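Local coordinates for glycosyl hydrolases family 2, sugar binding domain protein (Bacteroides uniformis str. 3978 T3 ii, PDB 6D1P) that is a gut bacterial beta-glucuronidase of glycosyl hydrolase family 2, and probably cleaves the O-glycosyl bond of glucuronides, at residues T125-H130 and W137-T142; F241-F246 and S264-S269; T348-I353 and G370-L375; L453-R456 and S462-I465. All coordinates share one frame; numbering follows the deposited sequence.

How the contacts relate
The four contacts follow one another along the chain without overlapping and sample three domains of a family 2 glycosidase. Contact 1 joins strands 125-131 and 137-140 of two sheets in the sugar-binding domain. Contact 2 joins strands 240-246 and 263-271 across the beta sandwich that follows. Contacts 3 and 4 both belong to the TIM barrel: the first pairs helices 343-356 and 370-379, the second sets helix 440-457 against barrel strand 462-466. Their centres lie about 24 Å apart, while the centres of contacts 1 and 2 are about 32 Å apart. None touches another; each is a local piece of packing within its own domain, and contact 3 lies nearest the centre of the chain.

Contact 1. Residues T125-H130 and W137-T142; sequences TRIASH and WKADIT
Ala128 and Ala139 mark the closest backbone register, their CA atoms 5.5 Å apart, where strand 125-130 runs nearly antiparallel to strand 137-140 at 165°. No hydrogen bond joins the two. Their backbones pair instead with strands 117-122 and 106-111, so the contact links the edges of two antiparallel sheets in the sugar-binding domain, a beta sandwich of jelly-roll type in this family. The CB atoms of Ala128 and Ala139 meet at 3.6 Å, and Ile127 CG2 lies 3.8 Å from Ala139 CB and also touches the Asp140 carbonyl oxygen. At the other end the His130 ring lies flat on the Trp137 indole: the planes differ by 4°, and the His130 centroid is 3.6 Å from that of the five-membered ring. With CG anti to its own backbone N (chi1 -172°), His130 also lays CB over the indole six-membered ring, 3.4 Å from its centroid, as a CH-pi contact. Phe111 stacks with Trp137 as well. Asp135 OD1 is hydrogen-bonded to His130 NE2, a bond that probably fixes the turn of the imidazole and so keeps it flat on the indole.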
loop_
_atom_site.group_PDB
_atom_site.type_symbol
_atom_site.label_atom_id
_atom_site.label_comp_id
_atom_site.label_asym_id
_atom_site.label_seq_id
_atom_site.Cartn_x
_atom_site.Cartn_y
_atom_site.Cartn_z
ATOM N N THR A 125 20.499 -0.045 -17.981
ATOM C CA THR A 125 21.350 1.130 -17.924
ATOM C C THR A 125 20.493 2.339 -17.567
ATOM O O THR A 125 19.518 2.639 -18.266
ATOM C CB THR A 125 22.043 1.344 -19.269
ATOM O OG1 THR A 125 22.739 0.148 -19.636
ATOM C CG2 THR A 125 23.035 2.500 -19.182
ATOM N N ARG A 126 20.855 3.036 -16.490
ATOM C CA ARG A 126 20.135 4.254 -16.143
ATOM C C ARG A 126 20.551 5.388 -17.070
ATOM O O ARG A 126 21.739 5.580 -17.337
ATOM C CB ARG A 126 20.389 4.640 -14.690
ATOM C CG ARG A 126 19.827 6.004 -14.346
ATOM C CD ARG A 126 19.050 6.024 -13.040
ATOM N NE ARG A 126 19.890 5.784 -11.884
ATOM C CZ ARG A 126 20.746 6.665 -11.384
ATOM N NH1 ARG A 126 21.477 6.336 -10.321
ATOM N NH2 ARG A 126 20.886 7.862 -11.947
ATOM N N ILE A 127 19.570 6.132 -17.563
ATOM C CA ILE A 127 19.789 7.184 -18.551
ATOM C C ILE A 127 19.872 8.552 -17.898
ATOM O O ILE A 127 20.809 9.314 -18.133
ATOM C CB ILE A 127 18.658 7.158 -19.604
ATOM C CG1 ILE A 127 18.497 5.754 -20.206
ATOM C CG2 ILE A 127 18.861 8.274 -20.652
ATOM C CD1 ILE A 127 19.815 5.107 -20.654
ATOM N N ALA A 128 18.873 8.873 -17.085
ATOM C CA ALA A 128 18.616 10.215 -16.597
ATOM C C ALA A 128 17.764 10.100 -15.348
ATOM O O ALA A 128 17.110 9.079 -15.104
ATOM C CB ALA A 128 17.901 11.067 -17.641
ATOM N N SER A 129 17.787 11.156 -14.551
ATOM C CA SER A 129 16.952 11.210 -13.370
ATOM C C SER A 129 16.500 12.649 -13.189
ATOM O O SER A 129 17.121 13.579 -13.703
ATOM C CB SER A 129 17.686 10.674 -12.134
ATOM O OG SER A 129 18.996 11.184 -12.075
ATOM N N HIS A 130 15.381 12.814 -12.491
ATOM C CA HIS A 130 14.757 14.114 -12.328
ATOM C C HIS A 130 14.167 14.212 -10.933
ATOM O O HIS A 130 13.660 13.219 -10.397
ATOM C CB HIS A 130 13.658 14.352 -13.371
ATOM C CG HIS A 130 13.128 15.753 -13.363
ATOM N ND1 HIS A 130 13.852 16.821 -13.844
ATOM C CD2 HIS A 130 11.960 16.264 -12.911
ATOM C CE1 HIS A 130 13.151 17.930 -13.692
ATOM N NE2 HIS A 130 11.999 17.619 -13.129
ATOM N N TRP A 137 11.157 17.857 -18.773
ATOM C CA TRP A 137 12.542 17.411 -18.851
ATOM C C TRP A 137 12.575 16.260 -19.843
ATOM O O TRP A 137 11.533 15.734 -20.236
ATOM C CB TRP A 137 13.067 17.012 -17.464
ATOM C CG TRP A 137 12.185 15.972 -16.788
ATOM C CD1 TRP A 137 10.975 16.178 -16.187
ATOM C CD2 TRP A 137 12.469 14.576 -16.646
ATOM N NE1 TRP A 137 10.483 14.996 -15.693
ATOM C CE2 TRP A 137 11.379 13.994 -15.965
ATOM C CE3 TRP A 137 13.529 13.760 -17.042
ATOM C CZ2 TRP A 137 11.317 12.633 -15.676
ATOM C CZ3 TRP A 137 13.467 12.396 -16.748
ATOM C CH2 TRP A 137 12.362 11.850 -16.081
ATOM N N LYS A 138 13.780 15.869 -20.248
ATOM C CA LYS A 138 13.919 14.795 -21.218
ATOM C C LYS A 138 15.086 13.886 -20.843
ATOM O O LYS A 138 15.933 14.223 -20.016
ATOM C CB LYS A 138 14.096 15.342 -22.640
ATOM C CG LYS A 138 15.385 16.126 -22.866
ATOM C CD LYS A 138 15.467 16.605 -24.312
ATOM C CE LYS A 138 16.603 17.574 -24.503
ATOM N NZ LYS A 138 17.872 16.984 -23.986
ATOM N N ALA A 139 15.115 12.716 -21.476
ATOM C CA ALA A 139 16.195 11.748 -21.332
ATOM C C ALA A 139 16.642 11.330 -22.724
ATOM O O ALA A 139 15.829 10.836 -23.516
ATOM C CB ALA A 139 15.747 10.526 -20.520
ATOM N N ASP A 140 17.922 11.528 -23.019
ATOM C CA ASP A 140 18.475 11.215 -24.330
ATOM C C ASP A 140 18.910 9.753 -24.325
ATOM O O ASP A 140 19.927 9.402 -23.720
ATOM C CB ASP A 140 19.638 12.154 -24.656
ATOM C CG ASP A 140 20.001 12.149 -26.139
ATOM O OD1 ASP A 140 20.191 11.048 -26.697
ATOM O OD2 ASP A 140 20.087 13.250 -26.745
ATOM N N ILE A 141 18.143 8.896 -24.996
ATOM C CA ILE A 141 18.418 7.463 -24.958
ATOM C C ILE A 141 19.202 7.000 -26.179
ATOM O O ILE A 141 19.360 5.790 -26.390
ATOM C CB ILE A 141 17.123 6.661 -24.809
ATOM C CG1 ILE A 141 16.260 6.843 -26.051
ATOM C CG2 ILE A 141 16.373 7.102 -23.561
ATOM C CD1 ILE A 141 15.024 6.014 -26.027
ATOM N N THR A 142 19.738 7.940 -26.960
ATOM C CA THR A 142 20.310 7.627 -28.267
ATOM C C THR A 142 21.453 6.624 -28.154
ATOM O O THR A 142 21.468 5.601 -28.849
ATOM C CB THR A 142 20.778 8.924 -28.942
ATOM O OG1 THR A 142 19.652 9.786 -29.145
ATOM C CG2 THR A 142 21.424 8.638 -30.282
#

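Contact 2. Residues F241-F246 and S264-S269; sequences FSLRVF and SSYQIS
Phe241, Leu243 and Tyr266 carry the apolar packing, Phe241 and Tyr266 reaching from opposite directions into the space between strands 241-246 and 264-269. Phe241 CZ lies 3.9 Å from Tyr266 CZ. Beside them Leu243 turns its CG away from its amide nitrogen (chi1 -159°), which carries CD2 to 4.2 Å from Tyr266 CD1. Phe228 meets Phe241 edge-to-face, and Ile226 touches both Phe241 and Leu243. The strand axes stay 10.5 Å apart and turn 30° from each other, far too distant for backbone pairing. This is the face-to-face packing of a beta sandwich, here the immunoglobulin-like domain of family 2 glycosidases: strand 240-246 belongs to a sheet of four strands, and strand 263-271 pairs with 219-229 in the facing sheet. Contacts between polar and apolar atoms come next. The Tyr266 hydroxyl sits against Phe241, OH being 3.3 Å from CZ, and Ser264 OG approaches CE2 of the same ring more loosely at 4.3 Å. Hydrogen bonding leaves the pair of segments altogether, since Tyr266 OH is bonded to Ser258 OG on strand 252-259. A phenylalanine in place of Tyr266 would probably leave the Ser258 hydroxyl without this mate and open a small gap beside Phe241 CZ.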
loop_
_atom_site.group_PDB
_atom_site.type_symbol
_atom_site.label_atom_id
_atom_site.label_comp_id
_atom_site.label_asym_id
_atom_site.label_seq_id
_atom_site.Cartn_x
_atom_site.Cartn_y
_atom_site.Cartn_z
ATOM N N PHE A 241 18.897 28.419 -42.633
ATOM C CA PHE A 241 17.628 27.975 -42.067
ATOM C C PHE A 241 16.624 29.110 -42.196
ATOM O O PHE A 241 17.000 30.277 -42.321
ATOM C CB PHE A 241 17.771 27.553 -40.592
ATOM C CG PHE A 241 17.759 28.712 -39.609
ATOM C CD1 PHE A 241 16.558 29.229 -39.123
ATOM C CD2 PHE A 241 18.949 29.266 -39.152
ATOM C CE1 PHE A 241 16.546 30.281 -38.227
ATOM C CE2 PHE A 241 18.942 30.324 -38.254
ATOM C CZ PHE A 241 17.740 30.831 -37.790
ATOM N N SER A 242 15.341 28.763 -42.119
ATOM C CA SER A 242 14.278 29.713 -42.403
ATOM C C SER A 242 13.467 30.059 -41.162
ATOM O O SER A 242 13.447 29.324 -40.173
ATOM C CB SER A 242 13.333 29.177 -43.477
ATOM O OG SER A 242 12.337 30.148 -43.751
ATOM N N LEU A 243 12.749 31.180 -41.263
ATOM C CA LEU A 243 12.004 31.749 -40.141
ATOM C C LEU A 243 10.860 32.581 -40.711
ATOM O O LEU A 243 11.116 33.593 -41.373
ATOM C CB LEU A 243 12.922 32.610 -39.288
ATOM C CG LEU A 243 12.497 32.883 -37.854
ATOM C CD1 LEU A 243 12.749 31.636 -37.043
ATOM C CD2 LEU A 243 13.263 34.048 -37.296
ATOM N N ARG A 244 9.611 32.176 -40.452
ATOM C CA ARG A 244 8.447 32.896 -40.959
ATOM C C ARG A 244 7.468 33.202 -39.833
ATOM O O ARG A 244 7.252 32.372 -38.946
ATOM C CB ARG A 244 7.733 32.099 -42.048
ATOM C CG ARG A 244 8.572 31.825 -43.277
ATOM C CD ARG A 244 7.758 31.084 -44.337
ATOM N NE ARG A 244 8.398 29.824 -44.714
ATOM C CZ ARG A 244 9.338 29.713 -45.650
ATOM N NH1 ARG A 244 9.740 30.794 -46.309
ATOM N NH2 ARG A 244 9.876 28.526 -45.927
ATOM N N VAL A 245 6.863 34.384 -39.883
ATOM C CA VAL A 245 5.900 34.829 -38.880
ATOM C C VAL A 245 4.552 35.032 -39.552
ATOM O O VAL A 245 4.427 35.868 -40.453
ATOM C CB VAL A 245 6.347 36.121 -38.185
ATOM C CG1 VAL A 245 5.228 36.646 -37.318
ATOM C CG2 VAL A 245 7.575 35.861 -37.345
ATOM N N PHE A 246 3.538 34.300 -39.087
ATOM C CA PHE A 246 2.200 34.340 -39.664
ATOM C C PHE A 246 1.226 35.070 -38.751
ATOM O O PHE A 246 1.287 34.933 -37.529
ATOM C CB PHE A 246 1.680 32.930 -39.928
ATOM C CG PHE A 246 2.536 32.142 -40.871
ATOM C CD1 PHE A 246 2.315 32.200 -42.240
ATOM C CD2 PHE A 246 3.567 31.345 -40.390
ATOM C CE1 PHE A 246 3.105 31.472 -43.112
ATOM C CE2 PHE A 246 4.362 30.619 -41.255
ATOM C CZ PHE A 246 4.131 30.678 -42.620
ATOM N N SER A 264 21.538 32.792 -32.436
ATOM C CA SER A 264 21.154 33.802 -33.405
ATOM C C SER A 264 20.125 34.723 -32.770
ATOM O O SER A 264 19.521 34.398 -31.744
ATOM C CB SER A 264 20.569 33.162 -34.666
ATOM O OG SER A 264 21.239 31.957 -34.993
ATOM N N SER A 265 19.923 35.880 -33.392
ATOM C CA SER A 265 18.942 36.831 -32.898
ATOM C C SER A 265 18.411 37.626 -34.075
ATOM O O SER A 265 19.154 37.942 -35.008
ATOM C CB SER A 265 19.539 37.759 -31.842
ATOM O OG SER A 265 20.097 37.009 -30.779
ATOM N N TYR A 266 17.116 37.922 -34.031
ATOM C CA TYR A 266 16.426 38.581 -35.124
ATOM C C TYR A 266 15.347 39.455 -34.519
ATOM O O TYR A 266 14.713 39.059 -33.538
ATOM C CB TYR A 266 15.816 37.565 -36.097
ATOM C CG TYR A 266 16.803 36.492 -36.500
ATOM C CD1 TYR A 266 16.915 35.313 -35.767
ATOM C CD2 TYR A 266 17.648 36.673 -37.589
ATOM C CE1 TYR A 266 17.820 34.342 -36.118
ATOM C CE2 TYR A 266 18.559 35.704 -37.948
ATOM C CZ TYR A 266 18.645 34.538 -37.208
ATOM O OH TYR A 266 19.553 33.563 -37.563
ATOM N N GLN A 267 15.153 40.647 -35.082
ATOM C CA GLN A 267 14.134 41.555 -34.575
ATOM C C GLN A 267 13.314 42.112 -35.726
ATOM O O GLN A 267 13.854 42.763 -36.626
ATOM C CB GLN A 267 14.751 42.676 -33.746
ATOM C CG GLN A 267 13.728 43.318 -32.840
ATOM C CD GLN A 267 14.282 44.522 -32.144
ATOM O OE1 GLN A 267 13.824 45.644 -32.362
ATOM N NE2 GLN A 267 15.288 44.306 -31.307
ATOM N N ILE A 268 12.014 41.866 -35.675
ATOM C CA ILE A 268 11.089 42.163 -36.756
ATOM C C ILE A 268 10.171 43.289 -36.307
ATOM O O ILE A 268 9.844 43.423 -35.120
ATOM C CB ILE A 268 10.306 40.890 -37.152
ATOM C CG1 ILE A 268 11.243 39.890 -37.844
ATOM C CG2 ILE A 268 9.118 41.218 -38.034
ATOM C CD1 ILE A 268 11.486 38.606 -37.073
ATOM N N SER A 269 9.794 44.133 -37.260
ATOM C CA SER A 269 8.955 45.303 -37.041
ATOM C C SER A 269 7.521 44.993 -37.451
ATOM O O SER A 269 7.283 44.127 -38.296
ATOM C CB SER A 269 9.496 46.492 -37.852
ATOM O OG SER A 269 10.095 46.068 -39.084
#

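Contact 3. Residues T348-I353 and G370-L375; sequences TEMQQI and GIILRL
Ile372 and Leu375 of helix 370-379 receive Met350 of helix 343-356, two successive helices of the TIM barrel with strand 360-362 between them in sequence. From the start of the second segment, Gly370 O accepts the backbone N of Arg374, whose guanidinium folds back over that carbonyl. Ile371 turns to an earlier part of the partner helix, touching Glu343 and Met346. The contact proper begins at Ile372: its CD1 lies 4.0 Å from Met350 SD, the two side chains crossing at about a right angle, and its CG2 follows at 4.2 Å from the same sulfur. One turn further on, Leu375 approaches obliquely and also touches Arg347. The bend of Met350 at chi2 (-51°) turns the sulfur beside Ile372 while CG stays against Leu375. Cys376, Leu379 and Leu381 add to the packing round Met350. An alanine at Met350 would keep the CB contact with Leu375 but would probably leave a gap where CG and the sulfur now fill the space beside Ile372 and Leu375. Between the segments 348-353 and 370-375, Met350 CG makes the nearest approach, 3.6 Å to Leu375 CD1, with Leu375 CB behind at 3.9 Å.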
loop_
_atom_site.group_PDB
_atom_site.type_symbol
_atom_site.label_atom_id
_atom_site.label_comp_id
_atom_site.label_asym_id
_atom_site.label_seq_id
_atom_site.Cartn_x
_atom_site.Cartn_y
_atom_site.Cartn_z
ATOM N N THR A 348 -12.218 20.261 -21.760
ATOM C CA THR A 348 -13.535 20.383 -21.156
ATOM C C THR A 348 -13.517 21.354 -19.982
ATOM O O THR A 348 -14.403 22.209 -19.856
ATOM C CB THR A 348 -14.017 19.001 -20.704
ATOM O OG1 THR A 348 -14.227 18.177 -21.854
ATOM C CG2 THR A 348 -15.311 19.121 -19.913
ATOM N N GLU A 349 -12.497 21.241 -19.118
ATOM C CA GLU A 349 -12.477 22.026 -17.886
ATOM C C GLU A 349 -12.157 23.485 -18.166
ATOM O O GLU A 349 -12.819 24.389 -17.641
ATOM C CB GLU A 349 -11.471 21.430 -16.902
ATOM C CG GLU A 349 -11.156 22.312 -15.695
ATOM C CD GLU A 349 -10.028 21.722 -14.836
ATOM O OE1 GLU A 349 -9.527 20.622 -15.210
ATOM O OE2 GLU A 349 -9.639 22.348 -13.813
ATOM N N MET A 350 -11.140 23.737 -18.985
ATOM C CA MET A 350 -10.793 25.119 -19.308
ATOM C C MET A 350 -11.959 25.831 -19.996
ATOM O O MET A 350 -12.275 26.981 -19.661
ATOM C CB MET A 350 -9.524 25.155 -20.163
ATOM C CG MET A 350 -8.303 24.525 -19.485
ATOM S SD MET A 350 -8.001 25.162 -17.818
ATOM C CE MET A 350 -7.711 26.894 -18.158
ATOM N N GLN A 351 -12.655 25.143 -20.910
ATOM C CA GLN A 351 -13.867 25.721 -21.495
ATOM C C GLN A 351 -14.896 26.050 -20.424
ATOM O O GLN A 351 -15.524 27.112 -20.468
ATOM C CB GLN A 351 -14.477 24.775 -22.539
ATOM C CG GLN A 351 -14.112 25.124 -23.972
ATOM C CD GLN A 351 -14.651 24.126 -24.990
ATOM O OE1 GLN A 351 -15.866 23.879 -25.063
ATOM N NE2 GLN A 351 -13.745 23.550 -25.792
ATOM N N GLN A 352 -15.085 25.156 -19.455
ATOM C CA GLN A 352 -16.053 25.421 -18.398
ATOM C C GLN A 352 -15.690 26.691 -17.635
ATOM O O GLN A 352 -16.571 27.467 -17.231
ATOM C CB GLN A 352 -16.114 24.223 -17.453
ATOM C CG GLN A 352 -17.459 23.980 -16.779
ATOM C CD GLN A 352 -17.419 22.744 -15.864
ATOM O OE1 GLN A 352 -16.343 22.252 -15.532
ATOM N NE2 GLN A 352 -18.584 22.254 -15.454
ATOM N N ILE A 353 -14.390 26.915 -17.439
ATOM C CA ILE A 353 -13.914 28.104 -16.745
ATOM C C ILE A 353 -14.161 29.342 -17.599
ATOM O O ILE A 353 -14.749 30.330 -17.135
ATOM C CB ILE A 353 -12.422 27.943 -16.390
ATOM C CG1 ILE A 353 -12.247 26.793 -15.389
ATOM C CG2 ILE A 353 -11.839 29.253 -15.878
ATOM C CD1 ILE A 353 -10.845 26.573 -14.917
ATOM N N GLY A 370 1.695 22.036 -20.153
ATOM C CA GLY A 370 1.700 22.948 -21.283
ATOM C C GLY A 370 0.367 23.011 -22.007
ATOM O O GLY A 370 0.054 24.033 -22.626
ATOM N N ILE A 371 -0.433 21.939 -21.929
ATOM C CA ILE A 371 -1.766 21.942 -22.523
ATOM C C ILE A 371 -2.625 23.020 -21.889
ATOM O O ILE A 371 -3.442 23.659 -22.565
ATOM C CB ILE A 371 -2.416 20.552 -22.385
ATOM C CG1 ILE A 371 -1.513 19.502 -23.023
ATOM C CG2 ILE A 371 -3.774 20.531 -23.042
ATOM C CD1 ILE A 371 -1.882 18.087 -22.687
ATOM N N ILE A 372 -2.456 23.245 -20.586
ATOM C CA ILE A 372 -3.236 24.280 -19.913
ATOM C C ILE A 372 -2.810 25.662 -20.390
ATOM O O ILE A 372 -3.646 26.548 -20.603
ATOM C CB ILE A 372 -3.090 24.140 -18.391
ATOM C CG1 ILE A 372 -3.538 22.736 -17.932
ATOM C CG2 ILE A 372 -3.830 25.268 -17.690
ATOM C CD1 ILE A 372 -5.007 22.524 -17.990
ATOM N N LEU A 373 -1.503 25.862 -20.564
ATOM C CA LEU A 373 -0.993 27.146 -21.034
ATOM C C LEU A 373 -1.511 27.454 -22.433
ATOM O O LEU A 373 -2.005 28.558 -22.697
ATOM C CB LEU A 373 0.538 27.132 -21.004
ATOM C CG LEU A 373 1.235 27.340 -19.654
ATOM C CD1 LEU A 373 1.090 28.794 -19.272
ATOM C CD2 LEU A 373 0.717 26.426 -18.505
ATOM N N ARG A 374 -1.415 26.477 -23.343
ATOM C CA ARG A 374 -1.977 26.664 -24.677
ATOM C C ARG A 374 -3.461 26.995 -24.605
ATOM O O ARG A 374 -3.934 27.899 -25.301
ATOM C CB ARG A 374 -1.743 25.421 -25.528
ATOM C CG ARG A 374 -0.312 25.252 -25.966
ATOM C CD ARG A 374 -0.044 23.826 -26.416
ATOM N NE ARG A 374 1.142 23.315 -25.744
ATOM C CZ ARG A 374 1.391 22.032 -25.510
ATOM N NH1 ARG A 374 0.526 21.093 -25.900
ATOM N NH2 ARG A 374 2.507 21.701 -24.870
ATOM N N LEU A 375 -4.210 26.303 -23.742
ATOM C CA LEU A 375 -5.630 26.622 -23.604
ATOM C C LEU A 375 -5.854 28.043 -23.085
ATOM O O LEU A 375 -6.811 28.714 -23.494
ATOM C CB LEU A 375 -6.307 25.594 -22.698
ATOM C CG LEU A 375 -6.562 24.237 -23.376
ATOM C CD1 LEU A 375 -6.701 23.098 -22.335
ATOM C CD2 LEU A 375 -7.787 24.303 -24.297
#

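Contact 4. Residues L453-R456 and S462-I465; sequences LAHR and STAI
His455 NE2 and the backbone N of Thr463 both hydrogen-bond to one carboxylate oxygen, OD2 of Asp476, so that a helix side chain and a strand backbone share a single acceptor. NE2 facing a carboxylate oxygen is consistent with a proton on NE2, and the bond fixes the turn of the imidazole. The direct contact between the segments is apolar. Thr463 CG2 meets the edge of the His455 ring in its plane, 3.6 Å from CD2, and also lies 3.7 Å from Ala454 CB. The threonine rotamer sends its two branches to different partners: with chi1 at 66°, OG1 sits between the backbone N and the carbonyl carbon, while the methyl is anti to the carbonyl carbon and points to the helix. OG1 in turn is hydrogen-bonded to ND1 of His451, one helical turn before His455, and the two imidazoles meet with their planes at about 30°. Thr463 thus holds the helix twice, by its hydroxyl at one histidine and by its methyl at the next. His455 chi1, at -97°, departs from a staggered value to bring the ring across to the strand. NE2 also passes 4.4 Å from Ser462 CA. The helix and strand close a beta-alpha-beta unit of the TIM barrel, in which strand 420-432 leads through helix 440-457 to strand 462-466. That last strand runs parallel between 420-432 and 477-479, while Leu407 and Ile411 of helix 397-414 pack against Ala454 from the neighbouring helix.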
loop_
_atom_site.group_PDB
_atom_site.type_symbol
_atom_site.label_atom_id
_atom_site.label_comp_id
_atom_site.label_asym_id
_atom_site.label_seq_id
_atom_site.Cartn_x
_atom_site.Cartn_y
_atom_site.Cartn_z
ATOM N N LEU A 453 16.574 36.372 -9.751
ATOM C CA LEU A 453 16.753 35.365 -10.790
ATOM C C LEU A 453 15.652 35.468 -11.836
ATOM O O LEU A 453 15.924 35.415 -13.040
ATOM C CB LEU A 453 16.791 33.962 -10.167
ATOM C CG LEU A 453 16.933 32.740 -11.081
ATOM C CD1 LEU A 453 18.114 32.922 -11.991
ATOM C CD2 LEU A 453 17.087 31.417 -10.282
ATOM N N ALA A 454 14.400 35.625 -11.392
ATOM C CA ALA A 454 13.286 35.767 -12.321
ATOM C C ALA A 454 13.424 37.037 -13.157
ATOM O O ALA A 454 13.309 37.005 -14.388
ATOM C CB ALA A 454 11.966 35.769 -11.552
ATOM N N HIS A 455 13.680 38.174 -12.508
ATOM C CA HIS A 455 13.814 39.399 -13.288
ATOM C C HIS A 455 15.013 39.338 -14.217
ATOM O O HIS A 455 14.985 39.934 -15.292
ATOM C CB HIS A 455 13.872 40.620 -12.370
ATOM C CG HIS A 455 12.548 41.287 -12.229
ATOM N ND1 HIS A 455 12.264 42.508 -12.801
ATOM C CD2 HIS A 455 11.395 40.860 -11.657
ATOM C CE1 HIS A 455 11.003 42.825 -12.554
ATOM N NE2 HIS A 455 10.452 41.839 -11.865
ATOM N N ARG A 456 16.050 38.584 -13.858
ATOM C CA ARG A 456 17.173 38.456 -14.774
ATOM C C ARG A 456 16.804 37.564 -15.947
ATOM O O ARG A 456 17.193 37.836 -17.089
ATOM C CB ARG A 456 18.396 37.919 -14.038
ATOM C CG ARG A 456 19.669 37.897 -14.857
ATOM C CD ARG A 456 20.728 37.100 -14.107
ATOM N NE ARG A 456 20.668 35.672 -14.430
ATOM C CZ ARG A 456 20.851 34.683 -13.550
ATOM N NH1 ARG A 456 21.085 34.953 -12.266
ATOM N NH2 ARG A 456 20.781 33.416 -13.951
ATOM N N SER A 462 6.170 40.332 -14.225
ATOM C CA SER A 462 6.285 40.661 -12.810
ATOM C C SER A 462 6.325 39.402 -11.942
ATOM O O SER A 462 5.706 38.380 -12.260
ATOM C CB SER A 462 5.134 41.566 -12.360
ATOM O OG SER A 462 5.281 42.847 -12.933
ATOM N N THR A 463 7.074 39.494 -10.841
ATOM C CA THR A 463 7.091 38.470 -9.813
ATOM C C THR A 463 5.999 38.740 -8.790
ATOM O O THR A 463 5.639 39.891 -8.521
ATOM C CB THR A 463 8.446 38.401 -9.106
ATOM O OG1 THR A 463 8.669 39.608 -8.380
ATOM C CG2 THR A 463 9.569 38.188 -10.100
ATOM N N ALA A 464 5.459 37.654 -8.235
ATOM C CA ALA A 464 4.477 37.715 -7.162
ATOM C C ALA A 464 4.819 36.659 -6.108
ATOM O O ALA A 464 5.558 35.709 -6.379
ATOM C CB ALA A 464 3.052 37.499 -7.704
ATOM N N ILE A 465 4.286 36.846 -4.888
ATOM C CA ILE A 465 4.126 35.766 -3.914
ATOM C C ILE A 465 2.813 35.988 -3.178
ATOM O O ILE A 465 2.166 37.025 -3.320
ATOM C CB ILE A 465 5.275 35.662 -2.887
ATOM C CG1 ILE A 465 5.362 36.951 -2.056
ATOM C CG2 ILE A 465 6.588 35.278 -3.567
ATOM C CD1 ILE A 465 6.458 36.958 -0.994
#